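Fibronectin-binding protein BBK32 (Borrelia burgdorferi, PDB 6N1L) binds host fibronectin and, through its complement inhibitory domain, targets the protease C1r, probably helping the Lyme disease spirochete evade the classical pathway. Local coordinates at residues I30-L41 and L122-V130. Residues are numbered along the deposited sequence; the frame is centred on the assembly and turned at random.
Sequences IYNTYTLFSTKL and LYEAYKAIV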
ATOM      1  N   ILE A  30       4.566  -2.849   0.153  1.00 27.83           N
ATOM      2  CA  ILE A  30       4.948  -1.700   0.965  1.00 26.14           C
ATOM      3  C   ILE A  30       5.185  -2.129   2.410  1.00 25.87           C
ATOM      4  O   ILE A  30       6.156  -1.706   3.045  1.00 25.74           O
ATOM      5  CB  ILE A  30       3.883  -0.592   0.886  1.00 25.24           C
ATOM      6  CG1 ILE A  30       3.791  -0.002  -0.525  1.00 27.18           C
ATOM      7  CG2 ILE A  30       4.227   0.527   1.851  1.00 25.54           C
ATOM      8  CD1 ILE A  30       2.495   0.846  -0.765  1.00 29.01           C
ATOM      9  N   TYR A  31       4.284  -2.954   2.960  1.00 25.38           N
ATOM     10  CA  TYR A  31       4.434  -3.358   4.356  1.00 27.68           C
ATOM     11  C   TYR A  31       5.683  -4.221   4.543  1.00 27.05           C
ATOM     12  O   TYR A  31       6.403  -4.077   5.538  1.00 28.60           O
ATOM     13  CB  TYR A  31       3.179  -4.097   4.839  1.00 27.30           C
ATOM     14  CG  TYR A  31       3.269  -4.490   6.286  1.00 26.92           C
ATOM     15  CD1 TYR A  31       3.218  -3.528   7.285  1.00 28.54           C
ATOM     16  CD2 TYR A  31       3.417  -5.815   6.656  1.00 31.06           C
ATOM     17  CE1 TYR A  31       3.336  -3.876   8.616  1.00 30.39           C
ATOM     18  CE2 TYR A  31       3.512  -6.174   7.983  1.00 35.89           C
ATOM     19  CZ  TYR A  31       3.472  -5.203   8.957  1.00 34.74           C
ATOM     20  OH  TYR A  31       3.575  -5.576  10.283  1.00 36.73           O
ATOM     21  N   ASN A  32       5.951  -5.111   3.586  1.00 25.80           N
ATOM     22  CA  ASN A  32       7.164  -5.931   3.671  1.00 29.51           C
ATOM     23  C   ASN A  32       8.421  -5.074   3.597  1.00 29.99           C
ATOM     24  O   ASN A  32       9.424  -5.386   4.256  1.00 27.91           O
ATOM     25  CB  ASN A  32       7.173  -6.983   2.564  1.00 31.15           C
ATOM     26  CG  ASN A  32       6.134  -8.087   2.782  1.00 33.32           C
ATOM     27  OD1 ASN A  32       5.590  -8.259   3.876  1.00 36.56           O
ATOM     28  ND2 ASN A  32       5.878  -8.844   1.737  1.00 34.89           N
ATOM     29  N   THR A  33       8.385  -3.987   2.822  1.00 26.17           N
ATOM     30  CA  THR A  33       9.523  -3.066   2.788  1.00 29.65           C
ATOM     31  C   THR A  33       9.733  -2.408   4.147  1.00 28.12           C
ATOM     32  O   THR A  33      10.858  -2.334   4.657  1.00 27.14           O
ATOM     33  CB  THR A  33       9.322  -1.999   1.709  1.00 29.26           C
ATOM     34  OG1 THR A  33       9.083  -2.623   0.446  1.00 30.58           O
ATOM     35  CG2 THR A  33      10.595  -1.133   1.575  1.00 31.68           C
ATOM     36  N   TYR A  34       8.652  -1.922   4.751  1.00 25.09           N
ATOM     37  CA  TYR A  34       8.732  -1.376   6.097  1.00 28.91           C
ATOM     38  C   TYR A  34       9.322  -2.388   7.077  1.00 27.16           C
ATOM     39  O   TYR A  34      10.195  -2.041   7.878  1.00 28.14           O
ATOM     40  CB  TYR A  34       7.342  -0.938   6.537  1.00 24.16           C
ATOM     41  CG  TYR A  34       7.229  -0.666   8.011  1.00 28.49           C
ATOM     42  CD1 TYR A  34       7.805   0.460   8.573  1.00 34.49           C
ATOM     43  CD2 TYR A  34       6.518  -1.534   8.834  1.00 30.91           C
ATOM     44  CE1 TYR A  34       7.692   0.713   9.946  1.00 39.67           C
ATOM     45  CE2 TYR A  34       6.399  -1.291  10.193  1.00 34.59           C
ATOM     46  CZ  TYR A  34       6.983  -0.171  10.737  1.00 39.05           C
ATOM     47  OH  TYR A  34       6.860   0.064  12.090  1.00 48.37           O
ATOM     48  N   THR A  35       8.891  -3.648   7.000  1.00 25.38           N
ATOM     49  CA  THR A  35       9.398  -4.654   7.938  1.00 29.93           C
ATOM     50  C   THR A  35      10.901  -4.842   7.771  1.00 30.48           C
ATOM     51  O   THR A  35      11.662  -4.856   8.752  1.00 28.45           O
ATOM     52  CB  THR A  35       8.669  -5.974   7.717  1.00 28.42           C
ATOM     53  OG1 THR A  35       7.280  -5.803   8.062  1.00 34.11           O
ATOM     54  CG2 THR A  35       9.272  -7.074   8.586  1.00 32.17           C
ATOM     55  N   LEU A  36      11.345  -4.946   6.520  1.00 27.44           N
ATOM     56  CA  LEU A  36      12.764  -5.123   6.229  1.00 26.38           C
ATOM     57  C   LEU A  36      13.574  -3.911   6.671  1.00 28.92           C
ATOM     58  O   LEU A  36      14.629  -4.057   7.306  1.00 28.72           O
ATOM     59  CB  LEU A  36      12.951  -5.401   4.734  1.00 26.91           C
ATOM     60  CG  LEU A  36      14.380  -5.816   4.345  1.00 28.53           C
ATOM     61  CD1 LEU A  36      14.698  -7.121   5.005  1.00 27.73           C
ATOM     62  CD2 LEU A  36      14.482  -5.955   2.817  1.00 27.43           C
ATOM     63  N   PHE A  37      13.111  -2.702   6.326  1.00 26.87           N
ATOM     64  CA  PHE A  37      13.759  -1.467   6.759  1.00 30.47           C
ATOM     65  C   PHE A  37      13.925  -1.463   8.276  1.00 32.54           C
ATOM     66  O   PHE A  37      15.023  -1.225   8.797  1.00 31.37           O
ATOM     67  CB  PHE A  37      12.911  -0.283   6.272  1.00 28.88           C
ATOM     68  CG  PHE A  37      13.529   1.080   6.423  1.00 33.37           C
ATOM     69  CD1 PHE A  37      14.879   1.263   6.643  1.00 33.09           C
ATOM     70  CD2 PHE A  37      12.722   2.203   6.316  1.00 38.67           C
ATOM     71  CE1 PHE A  37      15.401   2.534   6.766  1.00 33.75           C
ATOM     72  CE2 PHE A  37      13.241   3.473   6.440  1.00 44.25           C
ATOM     73  CZ  PHE A  37      14.585   3.641   6.659  1.00 39.65           C
ATOM     74  N   SER A  38      12.841  -1.787   8.997  1.00 32.02           N
ATOM     75  CA  SER A  38      12.882  -1.833  10.459  1.00 29.49           C
ATOM     76  C   SER A  38      13.982  -2.751  10.980  1.00 31.42           C
ATOM     77  O   SER A  38      14.705  -2.389  11.919  1.00 35.17           O
ATOM     78  CB  SER A  38      11.526  -2.282  11.010  1.00 36.20           C
ATOM     79  OG  SER A  38      10.518  -1.347  10.678  1.00 37.72           O
ATOM     80  N   THR A  39      14.141  -3.934  10.379  1.00 29.90           N
ATOM     81  CA  THR A  39      15.158  -4.862  10.867  1.00 34.90           C
ATOM     82  C   THR A  39      16.572  -4.337  10.635  1.00 34.79           C
ATOM     83  O   THR A  39      17.456  -4.589  11.461  1.00 33.29           O
ATOM     84  CB  THR A  39      15.004  -6.256  10.244  1.00 32.09           C
ATOM     85  OG1 THR A  39      15.308  -6.242   8.842  1.00 31.90           O
ATOM     86  CG2 THR A  39      13.591  -6.787  10.463  1.00 35.82           C
ATOM     87  N   LYS A  40      16.808  -3.607   9.538  1.00 31.39           N
ATOM     88  CA  LYS A  40      18.136  -3.035   9.313  1.00 32.41           C
ATOM     89  C   LYS A  40      18.464  -1.973  10.353  1.00 35.99           C
ATOM     90  O   LYS A  40      19.615  -1.864  10.801  1.00 34.72           O
ATOM     91  CB  LYS A  40      18.236  -2.425   7.913  1.00 33.80           C
ATOM     92  CG  LYS A  40      17.920  -3.331   6.762  1.00 32.71           C
ATOM     93  CD  LYS A  40      18.623  -4.665   6.842  1.00 29.44           C
ATOM     94  CE  LYS A  40      18.227  -5.527   5.674  1.00 34.58           C
ATOM     95  NZ  LYS A  40      18.855  -6.850   5.745  1.00 34.14           N
ATOM     96  N   LEU A  41      17.471  -1.157  10.720  1.00 32.31           N
ATOM     97  CA  LEU A  41      17.667  -0.137  11.738  1.00 35.13           C
ATOM     98  C   LEU A  41      17.923  -0.776  13.093  1.00 42.71           C
ATOM     99  O   LEU A  41      18.763  -0.296  13.866  1.00 40.13           O
ATOM    100  CB  LEU A  41      16.446   0.788  11.801  1.00 33.11           C
ATOM    101  CG  LEU A  41      16.173   1.605  10.529  1.00 36.05           C
ATOM    102  CD1 LEU A  41      14.818   2.297  10.608  1.00 38.67           C
ATOM    103  CD2 LEU A  41      17.271   2.627  10.254  1.00 37.89           C
ATOM    104  N   LEU A 122      12.531   9.170   6.293  1.00 45.26           N
ATOM    105  CA  LEU A 122      11.886   8.071   5.570  1.00 42.72           C
ATOM    106  C   LEU A 122      11.205   7.096   6.523  1.00 43.32           C
ATOM    107  O   LEU A 122      10.066   6.674   6.288  1.00 38.95           O
ATOM    108  CB  LEU A 122      12.899   7.330   4.694  1.00 45.31           C
ATOM    109  CG  LEU A 122      12.275   6.191   3.874  1.00 41.88           C
ATOM    110  CD1 LEU A 122      11.054   6.700   3.094  1.00 39.48           C
ATOM    111  CD2 LEU A 122      13.266   5.520   2.930  1.00 37.36           C
ATOM    112  N   TYR A 123      11.894   6.699   7.596  1.00 41.43           N
ATOM    113  CA  TYR A 123      11.267   5.780   8.538  1.00 41.91           C
ATOM    114  C   TYR A 123      10.012   6.393   9.149  1.00 42.04           C
ATOM    115  O   TYR A 123       9.008   5.700   9.354  1.00 41.28           O
ATOM    116  CB  TYR A 123      12.252   5.364   9.634  1.00 45.95           C
ATOM    117  CG  TYR A 123      11.726   4.199  10.436  1.00 41.60           C
ATOM    118  CD1 TYR A 123      11.562   2.951   9.841  1.00 47.75           C
ATOM    119  CD2 TYR A 123      11.358   4.350  11.760  1.00 46.21           C
ATOM    120  CE1 TYR A 123      11.058   1.880  10.555  1.00 49.60           C
ATOM    121  CE2 TYR A 123      10.859   3.281  12.488  1.00 50.30           C
ATOM    122  CZ  TYR A 123      10.714   2.048  11.876  1.00 48.98           C
ATOM    123  OH  TYR A 123      10.218   0.975  12.582  1.00 58.14           O
ATOM    124  N   GLU A 124      10.051   7.693   9.443  1.00 41.58           N
ATOM    125  CA  GLU A 124       8.869   8.372   9.954  1.00 44.57           C
ATOM    126  C   GLU A 124       7.746   8.384   8.925  1.00 38.07           C
ATOM    127  O   GLU A 124       6.570   8.330   9.298  1.00 40.14           O
ATOM    128  CB  GLU A 124       9.217   9.803  10.362  1.00 49.94           C
ATOM    129  CG  GLU A 124      10.160   9.898  11.553  1.00 51.01           C
ATOM    130  CD  GLU A 124       9.573   9.261  12.793  1.00 54.44           C
ATOM    131  OE1 GLU A 124       8.432   9.626  13.159  1.00 56.08           O
ATOM    132  OE2 GLU A 124      10.247   8.397  13.397  1.00 57.69           O
ATOM    133  N   ALA A 125       8.089   8.483   7.641  1.00 38.75           N
ATOM    134  CA  ALA A 125       7.072   8.447   6.591  1.00 38.42           C
ATOM    135  C   ALA A 125       6.355   7.101   6.580  1.00 35.28           C
ATOM    136  O   ALA A 125       5.118   7.043   6.556  1.00 37.53           O
ATOM    137  CB  ALA A 125       7.712   8.741   5.232  1.00 37.47           C
ATOM    138  N   TYR A 126       7.118   6.005   6.629  1.00 33.56           N
ATOM    139  CA  TYR A 126       6.523   4.675   6.751  1.00 35.44           C
ATOM    140  C   TYR A 126       5.653   4.580   7.998  1.00 37.47           C
ATOM    141  O   TYR A 126       4.502   4.138   7.930  1.00 35.10           O
ATOM    142  CB  TYR A 126       7.621   3.600   6.778  1.00 37.05           C
ATOM    143  CG  TYR A 126       8.093   3.131   5.421  1.00 32.71           C
ATOM    144  CD1 TYR A 126       7.366   2.198   4.680  1.00 32.55           C
ATOM    145  CD2 TYR A 126       9.278   3.620   4.872  1.00 34.10           C
ATOM    146  CE1 TYR A 126       7.797   1.764   3.447  1.00 32.85           C
ATOM    147  CE2 TYR A 126       9.727   3.198   3.635  1.00 36.69           C
ATOM    148  CZ  TYR A 126       8.986   2.270   2.916  1.00 31.01           C
ATOM    149  OH  TYR A 126       9.421   1.859   1.692  1.00 30.96           O
ATOM    150  N   LYS A 127       6.179   5.016   9.152  1.00 34.95           N
ATOM    151  CA  LYS A 127       5.404   4.950  10.388  1.00 39.23           C
ATOM    152  C   LYS A 127       4.087   5.711  10.279  1.00 39.55           C
ATOM    153  O   LYS A 127       3.083   5.307  10.874  1.00 42.54           O
ATOM    154  CB  LYS A 127       6.229   5.490  11.562  1.00 41.60           C
ATOM    155  CG  LYS A 127       6.955   4.411  12.341  1.00 48.94           C
ATOM    156  CD  LYS A 127       7.199   4.858  13.779  1.00 56.19           C
ATOM    157  CE  LYS A 127       8.237   5.975  13.845  1.00 57.10           C
ATOM    158  NZ  LYS A 127       8.085   6.822  15.074  1.00 63.23           N
ATOM    159  N   ALA A 128       4.064   6.798   9.513  1.00 39.52           N
ATOM    160  CA  ALA A 128       2.829   7.548   9.346  1.00 40.67           C
ATOM    161  C   ALA A 128       1.743   6.775   8.596  1.00 40.22           C
ATOM    162  O   ALA A 128       0.565   7.123   8.731  1.00 37.35           O
ATOM    163  CB  ALA A 128       3.123   8.864   8.626  1.00 40.25           C
ATOM    164  N   ILE A 129       2.081   5.757   7.799  1.00 32.71           N
ATOM    165  CA  ILE A 129       1.081   5.155   6.925  1.00 28.49           C
ATOM    166  C   ILE A 129       0.845   3.675   7.166  1.00 27.03           C
ATOM    167  O   ILE A 129      -0.069   3.106   6.568  1.00 28.21           O
ATOM    168  CB  ILE A 129       1.391   5.412   5.429  1.00 30.99           C
ATOM    169  CG1 ILE A 129       2.784   4.920   5.018  1.00 32.81           C
ATOM    170  CG2 ILE A 129       1.259   6.908   5.126  1.00 35.22           C
ATOM    171  CD1 ILE A 129       2.855   3.461   4.644  1.00 31.43           C
ATOM    172  N   VAL A 130       1.617   3.018   8.045  1.00 32.22           N
ATOM    173  CA  VAL A 130       1.537   1.558   8.122  1.00 27.96           C
ATOM    174  C   VAL A 130       0.173   1.093   8.640  1.00 27.41           C
ATOM    175  O   VAL A 130      -0.427   0.164   8.088  1.00 27.63           O
ATOM    176  CB  VAL A 130       2.688   0.983   8.963  1.00 33.95           C
ATOM    177  CG1 VAL A 130       2.376  -0.462   9.341  1.00 31.54           C
ATOM    178  CG2 VAL A 130       3.947   1.023   8.134  1.00 33.17           C
TER
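Tyr34 of helix 9-44 fits knob-into-hole among Tyr123, Tyr126, Lys127 and Val130 of helix 122-147, where segments 30-41 and 122-130 cross obliquely in the helical bundle, their N-to-C directions 135° apart. One face of its ring takes Val130 CG2 almost over the centre, a CH-pi contact 3.7 Å from the centroid; Ser38 OG lies over the rim of the opposite face. Tyr123 answers as a knob among Tyr34, Phe37, Ser38 and Leu41. With CG anti to the backbone N (chi1 -168°), its ring extends to helix 9-44, turns an edge to the face of Phe37 (planes at 82°) and receives Leu41 CD1 over one face, 3.4 Å from Tyr123 CD1. On the inner side Tyr126 is buried, its CD1 3.6 Å from Tyr34 CB, with Phe37 CD2 against its CD2 and Leu69 of helix 66-87 beyond; Phe64 stacks on Phe37. The outer side is looser: exposed Lys127 brings only CG near Tyr34 OH (4.4 Å) and turns its amine back to Glu124 in a salt bridge whose hydrogen bonds are weak. One hydrogen bond crosses, Tyr123 OH to Ser38 OG (3.0 Å), and Ser38 OG in turn donates to Tyr34 O. Aromatic and aliphatic packing thus dominates, while this short hydrogen-bond chain ties the Tyr123 phenol to the backbone of helix 9-44.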